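11R-lipoxygenase (Gersemia fruticosa, PDB 3VF1) probably catalyses the dioxygenation of polyunsaturated fatty acids at carbon 11 with R stereochemistry, using a non-heme iron and under calcium regulation. Local coordinates at residues W372-L377 / H609-A614; V405-N410 / Q528-D533; V468-Y473 / K548-S553. All coordinates share one frame; numbering follows the deposited sequence.

Contact 1: residues W372-L377 / H609-A614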
ATOM      1  N   TRP A 372      16.968  31.068  -4.190  1.00 29.24           N
ATOM      2  CA  TRP A 372      15.756  30.587  -3.544  1.00 28.12           C
ATOM      3  C   TRP A 372      15.242  29.318  -4.220  1.00 28.58           C
ATOM      4  O   TRP A 372      14.800  28.385  -3.552  1.00 30.20           O
ATOM      5  CB  TRP A 372      14.673  31.665  -3.563  1.00 27.73           C
ATOM      6  CG  TRP A 372      13.383  31.214  -2.950  1.00 28.58           C
ATOM      7  CD1 TRP A 372      12.156  31.192  -3.544  1.00 29.40           C
ATOM      8  CD2 TRP A 372      13.197  30.706  -1.622  1.00 28.16           C
ATOM      9  NE1 TRP A 372      11.215  30.709  -2.667  1.00 29.20           N
ATOM     10  CE2 TRP A 372      11.829  30.401  -1.482  1.00 28.27           C
ATOM     11  CE3 TRP A 372      14.052  30.482  -0.540  1.00 28.24           C
ATOM     12  CZ2 TRP A 372      11.296  29.884  -0.302  1.00 28.23           C
ATOM     13  CZ3 TRP A 372      13.522  29.968   0.630  1.00 29.15           C
ATOM     14  CH2 TRP A 372      12.158  29.675   0.739  1.00 28.23           C
ATOM     15  N   ILE A 373      15.301  29.290  -5.548  1.00 24.94           N
ATOM     16  CA  ILE A 373      14.887  28.111  -6.299  1.00 24.72           C
ATOM     17  C   ILE A 373      15.786  26.926  -5.958  1.00 25.20           C
ATOM     18  O   ILE A 373      15.308  25.808  -5.773  1.00 25.91           O
ATOM     19  CB  ILE A 373      14.909  28.371  -7.819  1.00 24.07           C
ATOM     20  CG1 ILE A 373      13.703  29.224  -8.215  1.00 22.56           C
ATOM     21  CG2 ILE A 373      14.894  27.060  -8.592  1.00 21.68           C
ATOM     22  CD1 ILE A 373      13.716  29.684  -9.660  1.00 28.16           C
ATOM     23  N   MET A 374      17.087  27.176  -5.867  1.00 28.39           N
ATOM     24  CA  MET A 374      18.036  26.131  -5.507  1.00 27.49           C
ATOM     25  C   MET A 374      17.700  25.570  -4.128  1.00 27.52           C
ATOM     26  O   MET A 374      17.639  24.354  -3.937  1.00 29.14           O
ATOM     27  CB  MET A 374      19.466  26.680  -5.519  1.00 26.02           C
ATOM     28  CG  MET A 374      20.519  25.699  -5.009  1.00 34.22           C
ATOM     29  SD  MET A 374      20.765  24.272  -6.091  1.00 44.93           S
ATOM     30  CE  MET A 374      21.808  24.982  -7.365  1.00 40.64           C
ATOM     31  N   ALA A 375      17.474  26.462  -3.171  1.00 24.15           N
ATOM     32  CA  ALA A 375      17.177  26.058  -1.803  1.00 25.18           C
ATOM     33  C   ALA A 375      15.945  25.159  -1.758  1.00 26.46           C
ATOM     34  O   ALA A 375      15.925  24.153  -1.050  1.00 24.82           O
ATOM     35  CB  ALA A 375      16.972  27.280  -0.922  1.00 27.64           C
ATOM     36  N   LYS A 376      14.919  25.524  -2.522  1.00 23.07           N
ATOM     37  CA  LYS A 376      13.680  24.757  -2.554  1.00 23.92           C
ATOM     38  C   LYS A 376      13.894  23.363  -3.139  1.00 25.29           C
ATOM     39  O   LYS A 376      13.318  22.389  -2.656  1.00 25.67           O
ATOM     40  CB  LYS A 376      12.607  25.505  -3.348  1.00 22.52           C
ATOM     41  CG  LYS A 376      12.062  26.734  -2.632  1.00 25.96           C
ATOM     42  CD  LYS A 376      10.867  27.335  -3.356  1.00 24.49           C
ATOM     43  CE  LYS A 376      11.235  27.848  -4.740  1.00 24.30           C
ATOM     44  NZ  LYS A 376      10.072  28.480  -5.422  1.00 27.58           N
ATOM     45  N   LEU A 377      14.720  23.269  -4.174  1.00 24.81           N
ATOM     46  CA  LEU A 377      14.989  21.989  -4.818  1.00 24.29           C
ATOM     47  C   LEU A 377      15.624  21.005  -3.845  1.00 24.68           C
ATOM     48  O   LEU A 377      15.307  19.818  -3.860  1.00 26.69           O
ATOM     49  CB  LEU A 377      15.891  22.178  -6.039  1.00 24.98           C
ATOM     50  CG  LEU A 377      15.234  22.878  -7.233  1.00 28.24           C
ATOM     51  CD1 LEU A 377      16.275  23.282  -8.268  1.00 26.55           C
ATOM     52  CD2 LEU A 377      14.179  21.982  -7.863  1.00 25.45           C
ATOM     53  N   HIS A 609      20.866  29.256 -13.698  1.00 30.27           N
ATOM     54  CA  HIS A 609      20.214  28.173 -14.422  1.00 29.85           C
ATOM     55  C   HIS A 609      21.151  26.985 -14.658  1.00 31.96           C
ATOM     56  O   HIS A 609      20.823  25.853 -14.306  1.00 32.76           O
ATOM     57  CB  HIS A 609      19.657  28.685 -15.751  1.00 30.91           C
ATOM     58  CG  HIS A 609      18.493  27.893 -16.258  1.00 32.74           C
ATOM     59  ND1 HIS A 609      17.443  28.466 -16.940  1.00 35.82           N
ATOM     60  CD2 HIS A 609      18.213  26.570 -16.178  1.00 36.11           C
ATOM     61  CE1 HIS A 609      16.565  27.531 -17.259  1.00 32.51           C
ATOM     62  NE2 HIS A 609      17.010  26.373 -16.809  1.00 34.62           N
ATOM     63  N   LYS A 610      22.319  27.242 -15.240  1.00 34.78           N
ATOM     64  CA  LYS A 610      23.245  26.167 -15.593  1.00 33.82           C
ATOM     65  C   LYS A 610      23.805  25.447 -14.368  1.00 32.96           C
ATOM     66  O   LYS A 610      24.043  24.239 -14.407  1.00 34.32           O
ATOM     67  CB  LYS A 610      24.391  26.704 -16.455  1.00 38.78           C
ATOM     68  CG  LYS A 610      23.991  27.043 -17.884  1.00 49.21           C
ATOM     69  CD  LYS A 610      23.599  25.799 -18.671  1.00 55.99           C
ATOM     70  CE  LYS A 610      23.241  26.144 -20.110  1.00 60.29           C
ATOM     71  NZ  LYS A 610      22.846  24.945 -20.902  1.00 50.43           N
ATOM     72  N   VAL A 611      24.023  26.183 -13.285  1.00 31.43           N
ATOM     73  CA  VAL A 611      24.508  25.577 -12.050  1.00 33.82           C
ATOM     74  C   VAL A 611      23.488  24.573 -11.537  1.00 34.28           C
ATOM     75  O   VAL A 611      23.840  23.477 -11.100  1.00 34.93           O
ATOM     76  CB  VAL A 611      24.756  26.630 -10.955  1.00 36.69           C
ATOM     77  CG1 VAL A 611      24.984  25.958  -9.605  1.00 30.98           C
ATOM     78  CG2 VAL A 611      25.939  27.512 -11.324  1.00 35.67           C
ATOM     79  N   ILE A 612      22.219  24.962 -11.596  1.00 31.89           N
ATOM     80  CA  ILE A 612      21.130  24.107 -11.144  1.00 33.01           C
ATOM     81  C   ILE A 612      21.028  22.847 -11.999  1.00 30.89           C
ATOM     82  O   ILE A 612      20.807  21.757 -11.475  1.00 31.45           O
ATOM     83  CB  ILE A 612      19.791  24.870 -11.152  1.00 32.35           C
ATOM     84  CG1 ILE A 612      19.736  25.822  -9.954  1.00 28.56           C
ATOM     85  CG2 ILE A 612      18.618  23.903 -11.104  1.00 30.54           C
ATOM     86  CD1 ILE A 612      18.557  26.774  -9.963  1.00 26.78           C
ATOM     87  N   MET A 613      21.197  22.995 -13.309  1.00 29.11           N
ATOM     88  CA  MET A 613      21.140  21.853 -14.217  1.00 32.46           C
ATOM     89  C   MET A 613      22.258  20.855 -13.928  1.00 33.62           C
ATOM     90  O   MET A 613      22.147  19.676 -14.265  1.00 34.67           O
ATOM     91  CB  MET A 613      21.235  22.310 -15.676  1.00 31.63           C
ATOM     92  CG  MET A 613      20.122  23.246 -16.118  1.00 31.24           C
ATOM     93  SD  MET A 613      18.495  22.746 -15.528  1.00 37.50           S
ATOM     94  CE  MET A 613      18.335  21.141 -16.304  1.00 36.65           C
ATOM     95  N   ALA A 614      23.334  21.329 -13.306  1.00 33.24           N
ATOM     96  CA  ALA A 614      24.475  20.471 -13.002  1.00 32.13           C
ATOM     97  C   ALA A 614      24.225  19.643 -11.745  1.00 34.29           C
ATOM     98  O   ALA A 614      24.839  18.590 -11.555  1.00 31.27           O
ATOM     99  CB  ALA A 614      25.737  21.304 -12.846  1.00 30.13           C
TER
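Ile612 of the short helix 609-615 reaches across to Ile373, Met374 and Leu377 near the start of helix 369-410, the long helix of the lipoxygenase domain that further on carries the iron ligands His392 and His397. The two segments run almost parallel, at 14°, but the segment axes come no closer than 10.8 Å, so the side chains bridge the gap and no hydrogen bond crosses it.

Polar groups of both segments are tied down elsewhere: Trp372 NE1 and Lys376 NZ both bind Asp254 OD1, the lysine as a salt bridge, while His609 NE2 is hydrogen-bonded to the backbone N of Leu229.

The bridging itself is apolar throughout. Each outer carbon of Ile612 has its own partner. Ile612 CD1 lies 3.9 Å from Ile373 CG2, and Ile612 CG2 is 3.7 Å from Leu377 CD1; both of these helix 369-410 side chains cross Ile612 at about a right angle. Met374 instead slides past Ile612 in the opposite direction. Its CG is anti to the backbone N (chi1 174°), and bends further out finish with the terminal Met374 CE 3.4 Å from Ile612 CG1 and 4.0 Å from Val611 CG1.

Contact 2: residues V405-N410 / Q528-D533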
ATOM      1  N   VAL A 405       0.815 -12.488   6.459  1.00 32.03           N
ATOM      2  CA  VAL A 405       1.494 -13.709   6.877  1.00 35.21           C
ATOM      3  C   VAL A 405       0.799 -14.335   8.084  1.00 36.84           C
ATOM      4  O   VAL A 405       0.611 -15.550   8.142  1.00 36.49           O
ATOM      5  CB  VAL A 405       2.974 -13.440   7.223  1.00 32.36           C
ATOM      6  CG1 VAL A 405       3.634 -14.698   7.765  1.00 34.70           C
ATOM      7  CG2 VAL A 405       3.719 -12.927   6.000  1.00 32.99           C
ATOM      8  N   SER A 406       0.415 -13.501   9.045  1.00 35.20           N
ATOM      9  CA  SER A 406      -0.232 -13.990  10.256  1.00 35.32           C
ATOM     10  C   SER A 406      -1.614 -14.561   9.947  1.00 34.99           C
ATOM     11  O   SER A 406      -2.066 -15.495  10.607  1.00 34.94           O
ATOM     12  CB  SER A 406      -0.346 -12.878  11.300  1.00 34.68           C
ATOM     13  OG  SER A 406      -0.924 -13.376  12.493  1.00 37.70           O
ATOM     14  N   SER A 407      -2.284 -13.998   8.946  1.00 33.24           N
ATOM     15  CA  SER A 407      -3.592 -14.493   8.536  1.00 34.88           C
ATOM     16  C   SER A 407      -3.498 -15.946   8.088  1.00 36.91           C
ATOM     17  O   SER A 407      -4.310 -16.783   8.485  1.00 37.12           O
ATOM     18  CB  SER A 407      -4.167 -13.644   7.402  1.00 35.93           C
ATOM     19  OG  SER A 407      -4.522 -12.348   7.855  1.00 38.00           O
ATOM     20  N   TRP A 408      -2.504 -16.242   7.257  1.00 35.41           N
ATOM     21  CA  TRP A 408      -2.323 -17.589   6.729  1.00 37.38           C
ATOM     22  C   TRP A 408      -1.921 -18.577   7.819  1.00 37.09           C
ATOM     23  O   TRP A 408      -2.254 -19.760   7.748  1.00 41.79           O
ATOM     24  CB  TRP A 408      -1.272 -17.590   5.616  1.00 34.95           C
ATOM     25  CG  TRP A 408      -1.786 -17.068   4.307  1.00 35.31           C
ATOM     26  CD1 TRP A 408      -1.610 -15.816   3.795  1.00 36.95           C
ATOM     27  CD2 TRP A 408      -2.566 -17.789   3.345  1.00 35.59           C
ATOM     28  NE1 TRP A 408      -2.231 -15.713   2.573  1.00 37.71           N
ATOM     29  CE2 TRP A 408      -2.825 -16.910   2.275  1.00 34.89           C
ATOM     30  CE3 TRP A 408      -3.070 -19.091   3.286  1.00 36.21           C
ATOM     31  CZ2 TRP A 408      -3.568 -17.291   1.159  1.00 37.69           C
ATOM     32  CZ3 TRP A 408      -3.807 -19.468   2.177  1.00 37.79           C
ATOM     33  CH2 TRP A 408      -4.049 -18.572   1.129  1.00 38.54           C
ATOM     34  N   ARG A 409      -1.216 -18.087   8.832  1.00 37.07           N
ATOM     35  CA  ARG A 409      -0.656 -18.951   9.867  1.00 39.00           C
ATOM     36  C   ARG A 409      -1.610 -19.244  11.024  1.00 39.94           C
ATOM     37  O   ARG A 409      -1.440 -20.238  11.727  1.00 39.16           O
ATOM     38  CB  ARG A 409       0.622 -18.326  10.430  1.00 38.63           C
ATOM     39  CG  ARG A 409       1.795 -18.333   9.468  1.00 38.58           C
ATOM     40  CD  ARG A 409       2.947 -17.495   9.998  1.00 38.23           C
ATOM     41  NE  ARG A 409       3.345 -17.894  11.345  1.00 41.84           N
ATOM     42  CZ  ARG A 409       4.066 -18.975  11.629  1.00 45.13           C
ATOM     43  NH1 ARG A 409       4.467 -19.789  10.663  1.00 42.29           N
ATOM     44  NH2 ARG A 409       4.381 -19.248  12.887  1.00 48.70           N
ATOM     45  N   ASN A 410      -2.604 -18.385  11.231  1.00 37.95           N
ATOM     46  CA  ASN A 410      -3.435 -18.483  12.427  1.00 35.26           C
ATOM     47  C   ASN A 410      -4.945 -18.508  12.184  1.00 36.61           C
ATOM     48  O   ASN A 410      -5.706 -18.882  13.077  1.00 39.00           O
ATOM     49  CB  ASN A 410      -3.097 -17.337  13.382  1.00 32.45           C
ATOM     50  CG  ASN A 410      -1.626 -17.300  13.745  1.00 37.14           C
ATOM     51  OD1 ASN A 410      -1.176 -18.021  14.635  1.00 39.70           O
ATOM     52  ND2 ASN A 410      -0.867 -16.459  13.052  1.00 40.60           N
ATOM     53  N   GLN A 528      -6.744 -14.562  18.720  1.00 36.79           N
ATOM     54  CA  GLN A 528      -5.721 -14.354  19.737  1.00 36.63           C
ATOM     55  C   GLN A 528      -4.378 -14.898  19.259  1.00 37.83           C
ATOM     56  O   GLN A 528      -3.326 -14.346  19.581  1.00 39.41           O
ATOM     57  CB  GLN A 528      -6.129 -15.021  21.051  1.00 36.70           C
ATOM     58  CG  GLN A 528      -7.459 -14.528  21.603  1.00 38.12           C
ATOM     59  CD  GLN A 528      -7.448 -13.049  21.936  1.00 36.84           C
ATOM     60  OE1 GLN A 528      -6.394 -12.457  22.150  1.00 37.18           O
ATOM     61  NE2 GLN A 528      -8.629 -12.445  21.976  1.00 35.61           N
ATOM     62  N   ASP A 529      -4.417 -15.984  18.493  1.00 38.58           N
ATOM     63  CA  ASP A 529      -3.212 -16.523  17.875  1.00 40.50           C
ATOM     64  C   ASP A 529      -2.707 -15.539  16.829  1.00 36.58           C
ATOM     65  O   ASP A 529      -1.506 -15.301  16.707  1.00 36.43           O
ATOM     66  CB  ASP A 529      -3.498 -17.876  17.216  1.00 40.25           C
ATOM     67  CG  ASP A 529      -3.846 -18.956  18.221  1.00 45.78           C
ATOM     68  OD1 ASP A 529      -3.396 -18.857  19.382  1.00 45.55           O
ATOM     69  OD2 ASP A 529      -4.566 -19.907  17.850  1.00 41.61           O
ATOM     70  N   TRP A 530      -3.645 -14.970  16.080  1.00 34.73           N
ATOM     71  CA  TRP A 530      -3.329 -14.006  15.037  1.00 36.89           C
ATOM     72  C   TRP A 530      -2.572 -12.807  15.597  1.00 36.64           C
ATOM     73  O   TRP A 530      -1.470 -12.493  15.144  1.00 34.67           O
ATOM     74  CB  TRP A 530      -4.618 -13.541  14.356  1.00 34.36           C
ATOM     75  CG  TRP A 530      -4.395 -12.613  13.206  1.00 37.02           C
ATOM     76  CD1 TRP A 530      -3.794 -12.912  12.021  1.00 37.89           C
ATOM     77  CD2 TRP A 530      -4.782 -11.236  13.124  1.00 37.06           C
ATOM     78  NE1 TRP A 530      -3.778 -11.809  11.206  1.00 36.97           N
ATOM     79  CE2 TRP A 530      -4.379 -10.765  11.860  1.00 36.69           C
ATOM     80  CE3 TRP A 530      -5.430 -10.355  13.996  1.00 37.87           C
ATOM     81  CZ2 TRP A 530      -4.599  -9.453  11.447  1.00 34.83           C
ATOM     82  CZ3 TRP A 530      -5.648  -9.054  13.583  1.00 38.17           C
ATOM     83  CH2 TRP A 530      -5.233  -8.615  12.321  1.00 35.92           C
ATOM     84  N   ILE A 531      -3.156 -12.140  16.588  1.00 35.97           N
ATOM     85  CA  ILE A 531      -2.563 -10.921  17.131  1.00 36.40           C
ATOM     86  C   ILE A 531      -1.298 -11.217  17.933  1.00 37.09           C
ATOM     87  O   ILE A 531      -0.397 -10.382  18.006  1.00 38.56           O
ATOM     88  CB  ILE A 531      -3.564 -10.141  18.016  1.00 36.29           C
ATOM     89  CG1 ILE A 531      -3.033  -8.736  18.312  1.00 42.08           C
ATOM     90  CG2 ILE A 531      -3.837 -10.888  19.314  1.00 39.94           C
ATOM     91  CD1 ILE A 531      -2.838  -7.874  17.079  1.00 35.80           C
ATOM     92  N   ARG A 532      -1.228 -12.401  18.528  1.00 37.08           N
ATOM     93  CA  ARG A 532      -0.050 -12.791  19.294  1.00 41.42           C
ATOM     94  C   ARG A 532       1.136 -13.053  18.368  1.00 38.58           C
ATOM     95  O   ARG A 532       2.283 -12.776  18.717  1.00 37.38           O
ATOM     96  CB  ARG A 532      -0.333 -14.034  20.143  1.00 42.36           C
ATOM     97  CG  ARG A 532       0.888 -14.530  20.907  1.00 47.48           C
ATOM     98  CD  ARG A 532       0.538 -15.571  21.965  1.00 50.74           C
ATOM     99  NE  ARG A 532      -0.078 -16.770  21.396  1.00 53.25           N
ATOM    100  CZ  ARG A 532      -1.381 -17.047  21.424  1.00 54.02           C
ATOM    101  NH1 ARG A 532      -2.249 -16.221  21.999  1.00 49.29           N
ATOM    102  NH2 ARG A 532      -1.824 -18.166  20.869  1.00 51.91           N
ATOM    103  N   ASP A 533       0.852 -13.587  17.186  1.00 34.56           N
ATOM    104  CA  ASP A 533       1.899 -13.870  16.212  1.00 35.51           C
ATOM    105  C   ASP A 533       2.462 -12.568  15.645  1.00 37.39           C
ATOM    106  O   ASP A 533       3.648 -12.477  15.329  1.00 38.75           O
ATOM    107  CB  ASP A 533       1.353 -14.749  15.086  1.00 37.45           C
ATOM    108  CG  ASP A 533       2.449 -15.454  14.312  1.00 40.03           C
ATOM    109  OD1 ASP A 533       3.607 -15.447  14.778  1.00 40.24           O
ATOM    110  OD2 ASP A 533       2.146 -16.026  13.244  1.00 41.94           O
TER
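Ser406 OG stands anti to its own backbone N (chi1 -177°), which sets the hydroxyl oxygen against Trp530 on helix 525-538; Asp533, further along that helix, has CG anti to its N (chi1 -161°), which carries the carboxylate toward Arg409 and Asn410. This is a polar helix-helix contact within the helical lipoxygenase domain, made where the long helix 369-410, bearer of two iron ligands, comes to its end. The N-to-C directions of the two segments are 139° apart.

The serine hydroxyl donates to Trp530 O over 2.8 Å, coming in tilted from the carbonyl plane. Ser406 OG also lies 2.9 Å from Trp530 CD1, oblique to the indole, whose edge lies against the Ser406-Ser407 peptide. Ser407 OG turns back to Thr403 O within its own helix.

Asp533 OD2 is gripped twice. Arg409 NE reaches it at 2.9 Å as a salt bridge; OD2 lies in the guanidinium plane and offers its syn lone pair. Asn410 ND2 comes to OD2 from the anti side at 3.1 Å, with the oxygen almost in the amide plane. Asn410 ND2 also donates to Ser406 O at 2.9 Å, on a lone pair of that carbonyl. Both N-H bonds thus have acceptors, which should hold the amide against flipping, since a flip would turn OD1 toward both of them. Asn410 CB meanwhile packs on Trp530 N at 3.6 Å.

Around this pair, Asp533 OD1 takes Trp167 NE1 and Asn537 ND2, and Arg409 NH1 binds Tyr165 O, which joins the contact to the chain just after helix 148-164.

With four nitrogen donors shared between its two oxygens, the buried Asp533 carboxylate is likely to stay ionised, its charge largely met by Arg409.

Contact 3: residues V468-Y473 / K548-S553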
ATOM      1  N   VAL A 468       9.241   3.611  15.391  1.00 29.12           N
ATOM      2  CA  VAL A 468       7.839   3.614  14.988  1.00 32.16           C
ATOM      3  C   VAL A 468       6.958   2.828  15.952  1.00 32.29           C
ATOM      4  O   VAL A 468       7.368   1.800  16.491  1.00 30.78           O
ATOM      5  CB  VAL A 468       7.649   3.035  13.567  1.00 31.31           C
ATOM      6  CG1 VAL A 468       7.791   1.516  13.575  1.00 30.01           C
ATOM      7  CG2 VAL A 468       6.292   3.433  13.014  1.00 29.83           C
ATOM      8  N   THR A 469       5.750   3.333  16.176  1.00 32.52           N
ATOM      9  CA  THR A 469       4.717   2.589  16.883  1.00 35.91           C
ATOM     10  C   THR A 469       3.415   2.738  16.108  1.00 34.41           C
ATOM     11  O   THR A 469       3.328   3.539  15.180  1.00 35.14           O
ATOM     12  CB  THR A 469       4.511   3.096  18.324  1.00 36.27           C
ATOM     13  OG1 THR A 469       3.677   4.261  18.314  1.00 39.61           O
ATOM     14  CG2 THR A 469       5.845   3.424  18.980  1.00 36.15           C
ATOM     15  N   PHE A 470       2.401   1.972  16.491  1.00 34.82           N
ATOM     16  CA  PHE A 470       1.125   2.007  15.786  1.00 33.35           C
ATOM     17  C   PHE A 470       0.288   3.236  16.138  1.00 34.89           C
ATOM     18  O   PHE A 470      -0.766   3.465  15.543  1.00 33.89           O
ATOM     19  CB  PHE A 470       0.330   0.725  16.044  1.00 37.47           C
ATOM     20  CG  PHE A 470       0.526  -0.326  14.989  1.00 37.62           C
ATOM     21  CD1 PHE A 470       1.624  -1.171  15.026  1.00 37.00           C
ATOM     22  CD2 PHE A 470      -0.383  -0.460  13.955  1.00 36.59           C
ATOM     23  CE1 PHE A 470       1.808  -2.135  14.049  1.00 36.27           C
ATOM     24  CE2 PHE A 470      -0.205  -1.421  12.976  1.00 40.41           C
ATOM     25  CZ  PHE A 470       0.892  -2.260  13.024  1.00 37.72           C
ATOM     26  N   ASP A 471       0.753   4.030  17.098  1.00 35.37           N
ATOM     27  CA  ASP A 471       0.093   5.294  17.407  1.00 38.39           C
ATOM     28  C   ASP A 471       0.146   6.222  16.198  1.00 36.84           C
ATOM     29  O   ASP A 471      -0.760   7.028  15.978  1.00 33.51           O
ATOM     30  CB  ASP A 471       0.745   5.976  18.611  1.00 40.82           C
ATOM     31  CG  ASP A 471       0.471   5.251  19.914  1.00 49.85           C
ATOM     32  OD1 ASP A 471      -0.416   4.370  19.936  1.00 45.35           O
ATOM     33  OD2 ASP A 471       1.139   5.571  20.921  1.00 57.75           O
ATOM     34  N   SER A 472       1.214   6.102  15.414  1.00 35.25           N
ATOM     35  CA  SER A 472       1.388   6.934  14.230  1.00 35.58           C
ATOM     36  C   SER A 472       0.480   6.480  13.089  1.00 32.43           C
ATOM     37  O   SER A 472       0.444   7.109  12.031  1.00 33.53           O
ATOM     38  CB  SER A 472       2.850   6.921  13.775  1.00 34.46           C
ATOM     39  OG  SER A 472       3.246   5.633  13.334  1.00 32.22           O
ATOM     40  N   TYR A 473      -0.250   5.389  13.306  1.00 29.97           N
ATOM     41  CA  TYR A 473      -1.185   4.885  12.306  1.00 30.76           C
ATOM     42  C   TYR A 473      -2.623   5.280  12.624  1.00 29.12           C
ATOM     43  O   TYR A 473      -3.513   5.115  11.793  1.00 31.68           O
ATOM     44  CB  TYR A 473      -1.064   3.368  12.176  1.00 29.35           C
ATOM     45  CG  TYR A 473       0.087   2.943  11.300  1.00 27.81           C
ATOM     46  CD1 TYR A 473       1.373   2.832  11.812  1.00 30.53           C
ATOM     47  CD2 TYR A 473      -0.109   2.664   9.954  1.00 26.69           C
ATOM     48  CE1 TYR A 473       2.428   2.451  11.008  1.00 31.75           C
ATOM     49  CE2 TYR A 473       0.939   2.282   9.145  1.00 25.91           C
ATOM     50  CZ  TYR A 473       2.202   2.176   9.677  1.00 26.13           C
ATOM     51  OH  TYR A 473       3.243   1.795   8.868  1.00 25.16           O
ATOM     52  N   LYS A 548       6.293  -1.543  19.709  1.00 39.77           N
ATOM     53  CA  LYS A 548       5.522  -1.044  18.574  1.00 36.00           C
ATOM     54  C   LYS A 548       4.052  -0.836  18.926  1.00 36.56           C
ATOM     55  O   LYS A 548       3.262  -0.408  18.087  1.00 35.91           O
ATOM     56  CB  LYS A 548       5.643  -2.019  17.401  1.00 36.05           C
ATOM     57  CG  LYS A 548       7.083  -2.292  16.991  1.00 36.31           C
ATOM     58  CD  LYS A 548       7.536  -1.365  15.880  1.00 34.02           C
ATOM     59  CE  LYS A 548       9.049  -1.229  15.845  1.00 31.36           C
ATOM     60  NZ  LYS A 548       9.553  -0.329  16.918  1.00 34.03           N
ATOM     61  N   LYS A 549       3.694  -1.144  20.169  1.00 36.59           N
ATOM     62  CA  LYS A 549       2.332  -0.954  20.665  1.00 34.28           C
ATOM     63  C   LYS A 549       1.306  -1.789  19.899  1.00 37.15           C
ATOM     64  O   LYS A 549       0.168  -1.363  19.697  1.00 36.04           O
ATOM     65  CB  LYS A 549       1.947   0.526  20.640  1.00 34.56           C
ATOM     66  CG  LYS A 549       2.759   1.371  21.603  1.00 39.00           C
ATOM     67  CD  LYS A 549       2.213   2.783  21.711  1.00 46.28           C
ATOM     68  CE  LYS A 549       3.039   3.622  22.674  1.00 46.65           C
ATOM     69  NZ  LYS A 549       3.049   3.059  24.056  1.00 49.14           N
ATOM     70  N   VAL A 550       1.716  -2.979  19.477  1.00 36.48           N
ATOM     71  CA  VAL A 550       0.778  -3.966  18.961  1.00 36.65           C
ATOM     72  C   VAL A 550       0.269  -4.780  20.146  1.00 42.00           C
ATOM     73  O   VAL A 550       1.066  -5.268  20.947  1.00 44.60           O
ATOM     74  CB  VAL A 550       1.443  -4.905  17.945  1.00 39.81           C
ATOM     75  CG1 VAL A 550       0.445  -5.947  17.452  1.00 37.53           C
ATOM     76  CG2 VAL A 550       2.009  -4.110  16.780  1.00 35.96           C
ATOM     77  N   PRO A 551      -1.060  -4.924  20.274  1.00 40.45           N
ATOM     78  CA  PRO A 551      -1.610  -5.607  21.450  1.00 38.91           C
ATOM     79  C   PRO A 551      -1.083  -7.030  21.618  1.00 43.46           C
ATOM     80  O   PRO A 551      -0.826  -7.716  20.627  1.00 42.70           O
ATOM     81  CB  PRO A 551      -3.116  -5.637  21.168  1.00 41.35           C
ATOM     82  CG  PRO A 551      -3.350  -4.536  20.197  1.00 38.99           C
ATOM     83  CD  PRO A 551      -2.117  -4.469  19.355  1.00 37.32           C
ATOM     84  N   LYS A 552      -0.921  -7.460  22.865  1.00 43.62           N
ATOM     85  CA  LYS A 552      -0.561  -8.843  23.157  1.00 46.82           C
ATOM     86  C   LYS A 552      -1.791  -9.726  22.985  1.00 43.12           C
ATOM     87  O   LYS A 552      -1.680 -10.922  22.716  1.00 42.21           O
ATOM     88  CB  LYS A 552      -0.031  -8.967  24.585  1.00 48.93           C
ATOM     89  CG  LYS A 552       1.227  -8.160  24.856  1.00 51.89           C
ATOM     90  CD  LYS A 552       1.707  -8.323  26.295  1.00 62.68           C
ATOM     91  CE  LYS A 552       0.637  -7.915  27.299  1.00 74.51           C
ATOM     92  NZ  LYS A 552      -0.177  -9.070  27.786  1.00 71.98           N
ATOM     93  N   SER A 553      -2.964  -9.122  23.143  1.00 41.50           N
ATOM     94  CA  SER A 553      -4.227  -9.823  22.970  1.00 42.59           C
ATOM     95  C   SER A 553      -5.350  -8.815  22.761  1.00 41.90           C
ATOM     96  O   SER A 553      -5.211  -7.642  23.109  1.00 44.61           O
ATOM     97  CB  SER A 553      -4.530 -10.690  24.193  1.00 47.00           C
ATOM     98  OG  SER A 553      -4.664  -9.901  25.364  1.00 46.73           O
TER
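An ST turn opens the 468-473 loop where it meets Lys548: Thr469 OG1 accepts from Asp471 N at 3.2 Å, and Phe470 N, between them, donates to Lys548 O at 3.0 Å. That carbonyl oxygen also lies at the edge of the Phe470 ring.

Lys548 sends its side chain across Val468 at about a right angle. Its CD lies 3.7 Å from Val468 CG1, and its NZ donates to Val468 O at 3.1 Å in the plane of that carbonyl. The ammonium is bonded also to Thr546 O, its main partner, and to Ala541 O and Tyr465 O, four oxygens sharing three hydrogens, and makes a cation-pi contact with the Tyr465 ring. An alanine here would probably leave Val468 O without this donor, open a gap beside Val468 CG1 and deprive the Tyr465 ring of its cation.

Both segments are linkers of the helical lipoxygenase domain: 468-473 leads into helix 475-481, while the loop holding residues 548-553 runs on to helix 557-579. On the buried side Phe470 CE1 packs on Val550 CG2 at 3.4 Å, next to Phe563.

On the outer side Lys549 crosses the Asp471 carboxylate obliquely, Lys549 CD 3.1 Å from Asp471 OD2, while Lys549 NZ is 4.4 Å from that oxygen, beyond salt-bridge range.

How the contacts relate
Following the chain, helix 369-410 comes first and serves two contacts: 372-377 near its start opens contact 1, and 405-410 at its end opens contact 2. Next, 468-473 opens contact 3. Helix 525-538 then closes contact 2, 548-553 closes contact 3, and 609-614 at last closes contact 1, whose wide loop holds the other two. Contact 1 thus ties helix 369-410 to helix 609-615, contact 2 to helix 525-538, and contact 3 joins the loops before helices 475-481 and 557-579. Contacts 2 and 3 cross and touch where Ile531 packs on Val550 and Pro551, their centres about 16 Å apart; the centre of contact 1 lies about 50 Å from that of contact 2.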